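Side-chain contacts in uncharacterized protein (Acinetobacter baumannii, PDB 4PUX), which is of unknown function but folds into an antiparallel beta-barrel of the DUF3237 family, which belongs to the AOC-barrel clan: residues G46-K51 with L81-G86; K51-R56 with S134-T139; Y118-T123 with K150-D155; F18-N23 with T77-E82. All coordinates share one frame; numbering follows the deposited sequence.

Contact 1: residues G46-K51 with L81-G86. With EDO (1,2-ethanediol), chain B; EDO (1,2-ethanediol), chain E.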
# COMPACT_ATOMS: atom_id res chain seq x y z
N GLY A 46 -10.72 -6.62 -4.24
CA GLY A 46 -10.89 -5.75 -3.12
C GLY A 46 -11.79 -4.58 -3.44
O GLY A 46 -12.52 -4.60 -4.43
N THR A 47 -11.84 -3.61 -2.52
CA THR A 47 -12.75 -2.47 -2.62
C THR A 47 -12.08 -1.20 -2.20
O THR A 47 -11.02 -1.21 -1.50
CB THR A 47 -14.01 -2.66 -1.72
OG1 THR A 47 -13.60 -2.78 -0.35
CG2 THR A 47 -14.83 -3.87 -2.17
N PHE A 48 -12.66 -0.06 -2.58
CA PHE A 48 -12.28 1.24 -2.01
C PHE A 48 -13.51 2.11 -1.85
O PHE A 48 -14.45 2.05 -2.68
CB PHE A 48 -11.19 1.95 -2.83
CG PHE A 48 -11.48 2.05 -4.32
CD1 PHE A 48 -11.13 1.00 -5.17
CD2 PHE A 48 -12.02 3.21 -4.87
CE1 PHE A 48 -11.42 1.07 -6.53
CE2 PHE A 48 -12.30 3.29 -6.24
CZ PHE A 48 -11.97 2.25 -7.07
N GLU A 49 -13.51 2.92 -0.80
CA GLU A 49 -14.67 3.74 -0.44
C GLU A 49 -14.24 5.06 0.17
O GLU A 49 -13.63 5.10 1.24
CB GLU A 49 -15.56 2.98 0.54
CG GLU A 49 -16.88 3.73 0.95
CD GLU A 49 -17.99 3.67 -0.11
OE1 GLU A 49 -17.76 3.05 -1.17
OE2 GLU A 49 -19.09 4.27 0.13
N GLY A 50 -14.52 6.16 -0.55
CA GLY A 50 -14.29 7.53 -0.07
C GLY A 50 -15.33 8.48 -0.62
O GLY A 50 -16.16 8.09 -1.44
N LYS A 51 -15.27 9.73 -0.19
CA LYS A 51 -16.27 10.73 -0.59
C LYS A 51 -16.33 10.89 -2.13
O LYS A 51 -17.45 10.89 -2.72
CB LYS A 51 -15.96 12.09 0.08
CG LYS A 51 -17.01 13.19 -0.17
CD LYS A 51 -16.65 14.49 0.58
CE LYS A 51 -17.72 15.55 0.42
NZ LYS A 51 -17.34 16.82 1.14
N LEU A 81 -7.92 -0.47 -10.64
CA LEU A 81 -9.18 -0.04 -10.01
C LEU A 81 -10.27 0.13 -11.07
O LEU A 81 -9.99 0.66 -12.18
CB LEU A 81 -8.99 1.28 -9.29
CG LEU A 81 -7.75 1.44 -8.39
CD1 LEU A 81 -7.74 2.78 -7.71
CD2 LEU A 81 -7.65 0.28 -7.39
N GLU A 82 -11.49 -0.22 -10.70
CA GLU A 82 -12.70 0.06 -11.49
C GLU A 82 -13.66 0.85 -10.60
O GLU A 82 -14.16 0.34 -9.60
CB GLU A 82 -13.37 -1.19 -12.03
CG GLU A 82 -14.62 -0.90 -12.87
CD GLU A 82 -15.40 -2.14 -13.33
OE1 GLU A 82 -15.53 -3.09 -12.56
OE2 GLU A 82 -16.03 -2.10 -14.43
N THR A 83 -13.88 2.13 -10.92
CA THR A 83 -14.78 2.92 -10.11
C THR A 83 -16.24 2.47 -10.29
O THR A 83 -16.60 1.80 -11.26
CB THR A 83 -14.70 4.46 -10.44
OG1 THR A 83 -15.20 4.69 -11.77
CG2 THR A 83 -13.27 4.93 -10.27
N ASP A 84 -17.07 2.87 -9.33
CA ASP A 84 -18.50 2.57 -9.39
C ASP A 84 -19.17 3.03 -10.69
O ASP A 84 -20.07 2.36 -11.19
CB ASP A 84 -19.23 3.08 -8.12
CG ASP A 84 -19.14 4.61 -7.90
OD1 ASP A 84 -18.41 5.33 -8.61
OD2 ASP A 84 -19.88 5.07 -6.97
N ASP A 85 -18.70 4.16 -11.26
CA ASP A 85 -19.20 4.68 -12.53
C ASP A 85 -18.43 4.23 -13.80
O ASP A 85 -18.63 4.81 -14.88
CB ASP A 85 -19.46 6.20 -12.49
CG ASP A 85 -18.26 7.04 -12.05
OD1 ASP A 85 -17.23 6.53 -11.59
OD2 ASP A 85 -18.37 8.29 -12.19
N GLY A 86 -17.51 3.26 -13.64
CA GLY A 86 -16.92 2.55 -14.77
C GLY A 86 -15.56 3.01 -15.29
O GLY A 86 -15.08 2.48 -16.30
C1 EDO B . -17.63 -1.45 -9.18
O1 EDO B . -17.62 -2.52 -10.15
C2 EDO B . -18.91 -1.56 -8.32
O2 EDO B . -19.00 -0.41 -7.44
C1 EDO E . -16.12 7.60 -16.31
O1 EDO E . -15.09 8.38 -16.93
C2 EDO E . -16.37 8.21 -14.95
O2 EDO E . -17.24 9.35 -15.08
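A buried apolar contact joins Phe48 to Leu81 inside the barrel, between strands 36-49 and 73-83, which are not neighbours in the sheet: strand 54-67 runs between them. The two short strand segments pass 8.5 Å apart at 50°, so the gap is bridged by side chains, chiefly the Phe48 ring, which also reaches the opposite backbone. With chi1 at 50°, its CG lies between the backbone N and the carbonyl carbon, and the ring extends over the intervening strand; its CE1 touches Leu81 CB at 3.7 Å. Leu81 CD1 rides over one face of the ring, 4.2 Å above its plane and toward the rim. Further along, Phe48 CZ lies 3.9 Å from Glu82 O and 4.4 Å from Thr83 CG2. Beyond the ring the chain leaves the strand in a type I turn, Thr83 to Gly86, where Thr83 OG1 donates to Asp85 OD1 at 2.7 Å, nearly along the C-O axis of that oxygen. Asp85 OD2 also forms a salt bridge with Lys132. Glu82 instead heads outward to a salt bridge with Arg56. Inward aromatic and aliphatic side chains meeting across an intermediate strand, with a tight turn at the strand end, are typical of an antiparallel beta-barrel.

Contact 2: residues K51-R56 with S134-T139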
# COMPACT_ATOMS: atom_id res chain seq x y z
N LYS A 51 -15.27 9.73 -0.19
CA LYS A 51 -16.27 10.73 -0.59
C LYS A 51 -16.33 10.89 -2.13
O LYS A 51 -17.45 10.89 -2.72
CB LYS A 51 -15.96 12.09 0.08
CG LYS A 51 -17.01 13.19 -0.17
CD LYS A 51 -16.65 14.49 0.58
CE LYS A 51 -17.72 15.55 0.42
NZ LYS A 51 -17.34 16.82 1.14
N SER A 52 -15.16 10.95 -2.78
CA SER A 52 -15.02 11.29 -4.20
C SER A 52 -14.54 10.13 -5.06
O SER A 52 -14.33 10.29 -6.27
CB SER A 52 -14.03 12.46 -4.37
OG SER A 52 -12.65 12.04 -4.30
N LEU A 53 -14.36 8.96 -4.44
CA LEU A 53 -13.74 7.80 -5.11
C LEU A 53 -14.22 6.50 -4.47
O LEU A 53 -13.96 6.23 -3.29
CB LEU A 53 -12.22 7.88 -4.99
CG LEU A 53 -11.43 6.81 -5.75
CD1 LEU A 53 -11.57 6.94 -7.27
CD2 LEU A 53 -9.95 6.80 -5.35
N LYS A 54 -14.96 5.70 -5.27
CA LYS A 54 -15.60 4.46 -4.79
C LYS A 54 -15.53 3.43 -5.91
O LYS A 54 -15.68 3.78 -7.08
CB LYS A 54 -17.10 4.72 -4.47
CG LYS A 54 -17.41 5.76 -3.40
CD LYS A 54 -18.93 5.96 -3.26
CE LYS A 54 -19.26 6.95 -2.10
NZ LYS A 54 -18.80 8.30 -2.42
N GLY A 55 -15.36 2.17 -5.55
CA GLY A 55 -15.33 1.08 -6.53
C GLY A 55 -14.68 -0.19 -6.04
O GLY A 55 -14.66 -0.48 -4.83
N ARG A 56 -14.17 -0.98 -6.98
CA ARG A 56 -13.57 -2.28 -6.69
C ARG A 56 -12.19 -2.42 -7.35
O ARG A 56 -11.85 -1.73 -8.34
CB ARG A 56 -14.48 -3.44 -7.10
CG ARG A 56 -14.63 -3.67 -8.58
CD ARG A 56 -15.65 -4.79 -8.85
NE ARG A 56 -15.79 -5.01 -10.29
CZ ARG A 56 -15.84 -6.17 -10.91
NH1 ARG A 56 -15.91 -7.30 -10.22
NH2 ARG A 56 -15.95 -6.20 -12.25
N SER A 134 -9.05 12.36 -13.49
CA SER A 134 -7.71 12.66 -14.03
C SER A 134 -6.86 13.59 -13.13
O SER A 134 -5.63 13.64 -13.28
CB SER A 134 -7.80 13.21 -15.45
OG SER A 134 -8.50 14.41 -15.48
N TRP A 135 -7.49 14.28 -12.18
CA TRP A 135 -6.73 15.02 -11.17
C TRP A 135 -5.72 14.14 -10.45
O TRP A 135 -4.63 14.60 -10.04
CB TRP A 135 -7.66 15.73 -10.15
CG TRP A 135 -8.39 14.81 -9.21
CD1 TRP A 135 -9.47 14.01 -9.50
CD2 TRP A 135 -8.17 14.70 -7.81
NE1 TRP A 135 -9.89 13.35 -8.36
CE2 TRP A 135 -9.10 13.75 -7.31
CE3 TRP A 135 -7.25 15.27 -6.92
CZ2 TRP A 135 -9.18 13.40 -5.96
CZ3 TRP A 135 -7.33 14.94 -5.58
CH2 TRP A 135 -8.28 14.01 -5.11
N LEU A 136 -6.04 12.85 -10.28
CA LEU A 136 -5.14 11.94 -9.62
C LEU A 136 -3.84 11.64 -10.39
O LEU A 136 -2.85 11.25 -9.77
CB LEU A 136 -5.85 10.63 -9.30
CG LEU A 136 -7.03 10.70 -8.33
CD1 LEU A 136 -7.78 9.36 -8.31
CD2 LEU A 136 -6.51 11.08 -6.96
N ASN A 137 -3.84 11.93 -11.71
CA ASN A 137 -2.64 11.80 -12.53
C ASN A 137 -1.53 12.78 -12.13
O ASN A 137 -0.36 12.58 -12.48
CB ASN A 137 -2.95 12.08 -14.01
CG ASN A 137 -3.87 11.04 -14.66
OD1 ASN A 137 -3.98 9.88 -14.24
ND2 ASN A 137 -4.56 11.47 -15.70
N GLN A 138 -1.90 13.85 -11.43
CA GLN A 138 -0.95 14.93 -11.12
C GLN A 138 -1.01 15.41 -9.67
O GLN A 138 -0.67 16.56 -9.38
CB GLN A 138 -1.15 16.10 -12.10
CG GLN A 138 -2.58 16.68 -12.07
CD GLN A 138 -2.70 17.92 -12.94
OE1 GLN A 138 -2.04 18.02 -13.97
NE2 GLN A 138 -3.55 18.84 -12.55
N THR A 139 -1.37 14.48 -8.78
CA THR A 139 -1.49 14.75 -7.34
C THR A 139 -0.69 13.68 -6.57
O THR A 139 -0.77 12.50 -6.90
CB THR A 139 -2.98 14.70 -6.93
OG1 THR A 139 -3.72 15.64 -7.71
CG2 THR A 139 -3.16 15.02 -5.45
O HOH W 1 -12.47 12.08 -7.59
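Trp135 reaches from the 3-10 segment 134-137 toward the loop that precedes strand 54-67, and its indole is bridged there by a water to the backbone of Ser52. From CB, chi1 of 70° sets CG between the backbone N and the carbonyl carbon, and the ring system projects toward 51-56. On the five-membered ring, NE1 donates to the water at 3.0 Å; the same water donates to Ser52 O at 2.9 Å. Farther out, on the six-membered ring, CZ2 lies 4.1 Å from Ser52 OG in one of the serine's two conformers, so this touch is tentative. One face of the indole carries Leu136 CD2, 3.6 Å above the plane and toward its rim. The contact lies at an end of the antiparallel barrel, where the connection between strands 36-49 and 54-67 meets the long connection from strand 118-127 to strand 141-147. Leu15 of strand 12-21 touches Ser52, Leu53 and Trp135, so the two connections also share a partner on the barrel wall. Deeper in, Leu53 and Leu136 make a looser apolar contact through their methyl groups, Leu53 CD2 to Leu136 CD1 at 4.5 Å. The backbone behind the indole is held locally: Trp135 O accepts from Gln138 N at 3.2 Å and from Thr139 OG1 at 2.7 Å, the two donors arriving from opposite faces of the carbonyl plane. The hydroxyl of Thr139 stands 44° out of that plane, so its bond bypasses the lone-pair directions while tying the chain just after the 3-10 segment back to the segment's second residue.

Contact 3: residues Y118-T123 with K150-D155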
# COMPACT_ATOMS: atom_id res chain seq x y z
N TYR A 118 3.45 -2.50 13.63
CA TYR A 118 4.29 -2.29 12.46
C TYR A 118 4.13 -0.89 11.88
O TYR A 118 3.05 -0.30 11.88
CB TYR A 118 3.94 -3.30 11.35
CG TYR A 118 4.24 -4.74 11.70
CD1 TYR A 118 3.37 -5.47 12.50
CD2 TYR A 118 5.42 -5.36 11.26
CE1 TYR A 118 3.66 -6.78 12.87
CE2 TYR A 118 5.72 -6.70 11.60
CZ TYR A 118 4.84 -7.40 12.41
OH TYR A 118 5.09 -8.72 12.78
N TYR A 119 5.25 -0.39 11.39
CA TYR A 119 5.32 0.76 10.50
C TYR A 119 5.02 0.24 9.08
O TYR A 119 5.72 -0.65 8.61
CB TYR A 119 6.72 1.34 10.50
CG TYR A 119 6.83 2.60 9.64
CD1 TYR A 119 7.13 2.53 8.26
CD2 TYR A 119 6.62 3.86 10.20
CE1 TYR A 119 7.23 3.68 7.48
CE2 TYR A 119 6.75 5.03 9.43
CZ TYR A 119 7.02 4.93 8.05
OH TYR A 119 7.11 6.10 7.28
N PHE A 120 3.93 0.71 8.45
CA PHE A 120 3.51 0.22 7.12
C PHE A 120 2.88 1.42 6.41
O PHE A 120 1.69 1.71 6.57
CB PHE A 120 2.58 -0.99 7.28
CG PHE A 120 2.18 -1.70 6.00
CD1 PHE A 120 2.72 -1.39 4.74
CD2 PHE A 120 1.29 -2.78 6.10
CE1 PHE A 120 2.33 -2.10 3.61
CE2 PHE A 120 0.89 -3.47 4.97
CZ PHE A 120 1.43 -3.15 3.73
N LYS A 121 3.69 2.08 5.60
CA LYS A 121 3.35 3.33 4.90
C LYS A 121 3.74 3.20 3.43
O LYS A 121 4.75 2.58 3.09
CB LYS A 121 4.00 4.58 5.54
CG LYS A 121 3.80 4.74 7.06
CD LYS A 121 2.36 4.89 7.41
CE LYS A 121 2.09 5.65 8.69
NZ LYS A 121 2.04 4.76 9.84
N ILE A 122 2.91 3.80 2.57
CA ILE A 122 3.12 3.76 1.13
C ILE A 122 2.94 5.14 0.46
O ILE A 122 2.25 6.03 0.98
CB ILE A 122 2.15 2.74 0.45
CG1 ILE A 122 0.67 3.07 0.75
CG2 ILE A 122 2.48 1.33 0.89
CD1 ILE A 122 -0.33 2.28 -0.08
N THR A 123 3.53 5.25 -0.74
CA THR A 123 3.22 6.31 -1.72
C THR A 123 2.41 5.69 -2.87
O THR A 123 2.50 4.47 -3.11
CB THR A 123 4.49 6.99 -2.28
OG1 THR A 123 5.28 6.03 -2.99
CG2 THR A 123 5.31 7.59 -1.16
N LYS A 150 -4.56 -12.56 4.79
CA LYS A 150 -4.35 -12.43 3.34
C LYS A 150 -5.13 -11.23 2.78
O LYS A 150 -5.97 -11.35 1.86
CB LYS A 150 -4.74 -13.73 2.64
CG LYS A 150 -3.79 -14.88 2.95
CD LYS A 150 -4.26 -16.17 2.24
CE LYS A 150 -3.71 -17.42 2.91
NZ LYS A 150 -2.25 -17.47 2.88
N ALA A 151 -4.87 -10.09 3.38
CA ALA A 151 -5.49 -8.80 3.03
C ALA A 151 -4.63 -7.67 3.57
O ALA A 151 -3.87 -7.85 4.52
CB ALA A 151 -6.91 -8.68 3.61
N VAL A 152 -4.68 -6.54 2.90
CA VAL A 152 -4.12 -5.28 3.40
C VAL A 152 -5.24 -4.21 3.38
O VAL A 152 -5.95 -4.04 2.38
CB VAL A 152 -2.94 -4.79 2.53
CG1 VAL A 152 -2.47 -3.38 2.97
CG2 VAL A 152 -1.80 -5.78 2.61
N ILE A 153 -5.41 -3.55 4.51
CA ILE A 153 -6.34 -2.43 4.66
C ILE A 153 -5.52 -1.16 4.78
O ILE A 153 -4.55 -1.12 5.57
CB ILE A 153 -7.16 -2.54 6.00
CG1 ILE A 153 -7.78 -3.94 6.16
CG2 ILE A 153 -8.22 -1.42 6.09
CD1 ILE A 153 -8.76 -4.29 5.12
N TYR A 154 -5.87 -0.11 4.05
CA TYR A 154 -5.17 1.17 4.20
C TYR A 154 -6.04 2.37 3.95
O TYR A 154 -7.03 2.31 3.19
CB TYR A 154 -3.91 1.21 3.34
CG TYR A 154 -4.05 1.23 1.80
CD1 TYR A 154 -4.21 2.46 1.09
CD2 TYR A 154 -3.89 0.08 1.06
CE1 TYR A 154 -4.22 2.52 -0.30
CE2 TYR A 154 -3.90 0.11 -0.32
CZ TYR A 154 -4.05 1.33 -1.00
OH TYR A 154 -4.06 1.33 -2.39
N ASP A 155 -5.74 3.44 4.65
CA ASP A 155 -6.36 4.75 4.44
C ASP A 155 -5.48 5.57 3.48
O ASP A 155 -4.28 5.79 3.75
CB ASP A 155 -6.48 5.51 5.77
CG ASP A 155 -7.43 4.86 6.76
OD1 ASP A 155 -8.39 4.17 6.35
OD2 ASP A 155 -7.21 5.04 7.96
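Ile122 lays its CD1 methyl over the ring of Tyr154, 3.8 Å above the plane and over its centre, a CH-pi contact only 10° off the ring normal. Both residues face the interior of the antiparallel beta-barrel, Ile122 from strand 118-127 and Tyr154 from strand 151-159; strand 141-147 pairs with both and separates their backbones. The contact therefore spans a strand, and the side chains have to cover the distance. Ile122 does so with an extended end (chi2 170°), which carries CD1 well clear of its own backbone, and its chain crosses that of Tyr154 at about a right angle. The methyl is almost evenly placed among the ring carbons, with Tyr154 CE1 and CZ both at 3.9 Å from Ile122 CD1.

Two residues earlier on each strand, Phe120 and Val152 form a second apolar pair. Phe120 holds CG anti to the backbone nitrogen (chi1 -174°), and the far end of its ring comes obliquely against a single branch of Val152, CG1. Ala145 on the intervening strand touches Phe120, Val152 and Tyr154, so it links the two pairs. The Tyr154 ring is also stacked with Phe18 of strand 12-21, and its hydroxyl bonds to that of Tyr79, which fixes the polar end of a ring otherwise engaged in apolar contacts. On the Val152 branch the spacing is close to uniform: CG1 lies 3.9 Å from Phe120 CE2 and 4.0 Å from Phe120 CZ.

Contact 4: residues F18-N23 with T77-E82. With EDO (1,2-ethanediol), chain D; EDO (1,2-ethanediol), chain B.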
# COMPACT_ATOMS: atom_id res chain seq x y z
N PHE A 18 -9.14 1.69 1.40
CA PHE A 18 -8.89 0.54 0.55
C PHE A 18 -8.82 -0.75 1.37
O PHE A 18 -8.17 -0.79 2.44
CB PHE A 18 -7.55 0.68 -0.21
CG PHE A 18 -7.58 1.67 -1.37
CD1 PHE A 18 -7.66 3.06 -1.14
CD2 PHE A 18 -7.52 1.22 -2.69
CE1 PHE A 18 -7.67 3.97 -2.21
CE2 PHE A 18 -7.54 2.15 -3.77
CZ PHE A 18 -7.64 3.52 -3.52
N SER A 19 -9.40 -1.78 0.80
CA SER A 19 -9.35 -3.13 1.34
C SER A 19 -8.89 -4.05 0.20
O SER A 19 -9.65 -4.30 -0.72
CB SER A 19 -10.74 -3.50 1.92
OG SER A 19 -11.15 -2.53 2.89
N VAL A 20 -7.64 -4.48 0.23
CA VAL A 20 -7.02 -5.27 -0.84
C VAL A 20 -7.05 -6.76 -0.45
O VAL A 20 -6.59 -7.16 0.64
CB VAL A 20 -5.55 -4.84 -1.12
CG1 VAL A 20 -5.04 -5.55 -2.37
CG2 VAL A 20 -5.43 -3.27 -1.26
N ASP A 21 -7.57 -7.56 -1.37
CA ASP A 21 -7.64 -9.03 -1.17
C ASP A 21 -6.39 -9.67 -1.83
O ASP A 21 -6.05 -9.35 -2.98
CB ASP A 21 -8.90 -9.59 -1.83
CG ASP A 21 -10.16 -9.30 -1.05
OD1 ASP A 21 -10.06 -9.09 0.16
OD2 ASP A 21 -11.28 -9.28 -1.64
N LEU A 22 -5.77 -10.60 -1.09
CA LEU A 22 -4.56 -11.35 -1.54
C LEU A 22 -4.90 -12.86 -1.51
O LEU A 22 -4.23 -13.65 -0.83
CB LEU A 22 -3.39 -11.03 -0.61
CG LEU A 22 -3.15 -9.56 -0.35
CD1 LEU A 22 -2.05 -9.40 0.69
CD2 LEU A 22 -2.82 -8.81 -1.64
N ASN A 23 -5.99 -13.24 -2.21
CA ASN A 23 -6.58 -14.57 -2.04
C ASN A 23 -6.02 -15.62 -3.04
O ASN A 23 -6.75 -16.30 -3.78
CB ASN A 23 -8.12 -14.48 -2.14
CG ASN A 23 -8.80 -13.69 -0.99
OD1 ASN A 23 -9.96 -13.21 -1.17
ND2 ASN A 23 -8.14 -13.53 0.09
N THR A 77 4.15 -2.42 -6.10
CA THR A 77 2.93 -2.99 -6.66
C THR A 77 2.53 -2.40 -8.00
O THR A 77 2.80 -1.23 -8.31
CB THR A 77 1.69 -2.85 -5.70
OG1 THR A 77 1.28 -1.48 -5.68
CG2 THR A 77 1.99 -3.33 -4.23
N ARG A 78 1.77 -3.21 -8.75
CA ARG A 78 0.95 -2.74 -9.91
C ARG A 78 -0.41 -3.43 -9.80
O ARG A 78 -0.45 -4.65 -9.68
CB ARG A 78 1.59 -3.11 -11.25
CG ARG A 78 2.94 -2.48 -11.47
CD ARG A 78 3.53 -2.78 -12.86
NE ARG A 78 4.85 -2.16 -13.00
CZ ARG A 78 5.62 -2.24 -14.09
NH1 ARG A 78 5.23 -3.00 -15.13
NH2 ARG A 78 6.79 -1.58 -14.14
N TYR A 79 -1.51 -2.67 -9.80
CA TYR A 79 -2.85 -3.20 -9.83
C TYR A 79 -3.83 -2.24 -10.45
O TYR A 79 -3.41 -1.21 -11.04
CB TYR A 79 -3.27 -3.75 -8.47
CG TYR A 79 -3.25 -2.87 -7.22
CD1 TYR A 79 -2.05 -2.50 -6.60
CD2 TYR A 79 -4.43 -2.62 -6.52
CE1 TYR A 79 -2.04 -1.84 -5.38
CE2 TYR A 79 -4.43 -1.97 -5.31
CZ TYR A 79 -3.26 -1.63 -4.70
OH TYR A 79 -3.28 -1.05 -3.44
N LEU A 80 -5.13 -2.58 -10.42
CA LEU A 80 -6.12 -1.95 -11.32
C LEU A 80 -7.47 -1.72 -10.64
O LEU A 80 -8.00 -2.65 -10.02
CB LEU A 80 -6.26 -2.76 -12.60
CG LEU A 80 -7.16 -2.23 -13.69
CD1 LEU A 80 -6.67 -0.86 -14.19
CD2 LEU A 80 -7.19 -3.21 -14.86
N LEU A 81 -7.92 -0.47 -10.64
CA LEU A 81 -9.18 -0.04 -10.01
C LEU A 81 -10.27 0.13 -11.07
O LEU A 81 -9.99 0.66 -12.18
CB LEU A 81 -8.99 1.28 -9.29
CG LEU A 81 -7.75 1.44 -8.39
CD1 LEU A 81 -7.74 2.78 -7.71
CD2 LEU A 81 -7.65 0.28 -7.39
N GLU A 82 -11.49 -0.22 -10.70
CA GLU A 82 -12.70 0.06 -11.49
C GLU A 82 -13.66 0.85 -10.60
O GLU A 82 -14.16 0.34 -9.60
CB GLU A 82 -13.37 -1.19 -12.03
CG GLU A 82 -14.62 -0.90 -12.87
CD GLU A 82 -15.40 -2.14 -13.33
OE1 GLU A 82 -15.53 -3.09 -12.56
OE2 GLU A 82 -16.03 -2.10 -14.43
C1 EDO D . 0.36 -1.39 -0.76
O1 EDO D . 1.17 -2.43 -0.58
C2 EDO D . -0.62 -1.57 -1.91
O2 EDO D . -1.57 -2.61 -1.77
C1 EDO B . -17.63 -1.45 -9.18
O1 EDO B . -17.62 -2.52 -10.15
C2 EDO B . -18.91 -1.56 -8.32
O2 EDO B . -19.00 -0.41 -7.44
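Phe18 and Tyr79 contribute the most buried surface here, with Leu81 and Val20 as their respective counterparts across the barrel interior. Phe18 meets Leu81 with its edge: Leu81 CD1 lies in the ring plane, 4.0 Å from Phe18 CE2, and Leu81 CD2 follows at 4.1 Å from the same atom. One ring carbon thus touches both methyls of the leucine, the two side chains crossing at about a right angle.

Tyr79 and Val20 approach from opposite directions. A chi1 of 57° turns the phenol inward from strand 73-83, so that Val20 CG2 comes 3.8 Å from Tyr79 OH and 4.4 Å from Tyr79 CE2. The hydroxyl, though buried among apolar groups, has two polar partners: Tyr154 OH and a 1,2-ethanediol whose O2 lies 2.9 Å from Tyr79 OH. That molecule, probably from the crystallisation liquor, also approaches Val20 CG2 and comes within 3.8 Å of Thr77 CG2 through its O1, consistent with a small pocket inside the barrel. Thr77 OG1 sits at the edge of the Tyr79 ring, in its plane, and bonds to Thr93.

Strand 12-21 pairs with strands 36-49 and 151-159, while strand 73-83 pairs with 54-67 and 88-99; Ile43 of strand 36-49 touches both Val20 and Tyr79, and Leu91 and Thr93 of strand 88-99 also touch the tyrosine.

Overall arrangement
Contacts 1, 3 and 4 are buried in the barrel interior and mainly apolar, whereas contact 2 is partly buried at the barrel's end, where a water bridge supplements sparse packing. Contacts 1 and 4 share Leu81 and Glu82 on strand 73-83, and Phe48 packs on Phe18, so the two form one connected apolar cluster. Contact 3 joins it through the hydroxyls of Tyr154 and Tyr79, 2.7 Å apart from OH to OH, and through the pairing of strands 151-159 and 12-21. Contacts 1 and 2 meet where the Phe48 ring packs on the backbone of Lys54 and Arg56, and again at the outer Arg56-Glu82 salt bridge. Contacts 2 and 3 remain about 9 Å apart at their nearest atoms.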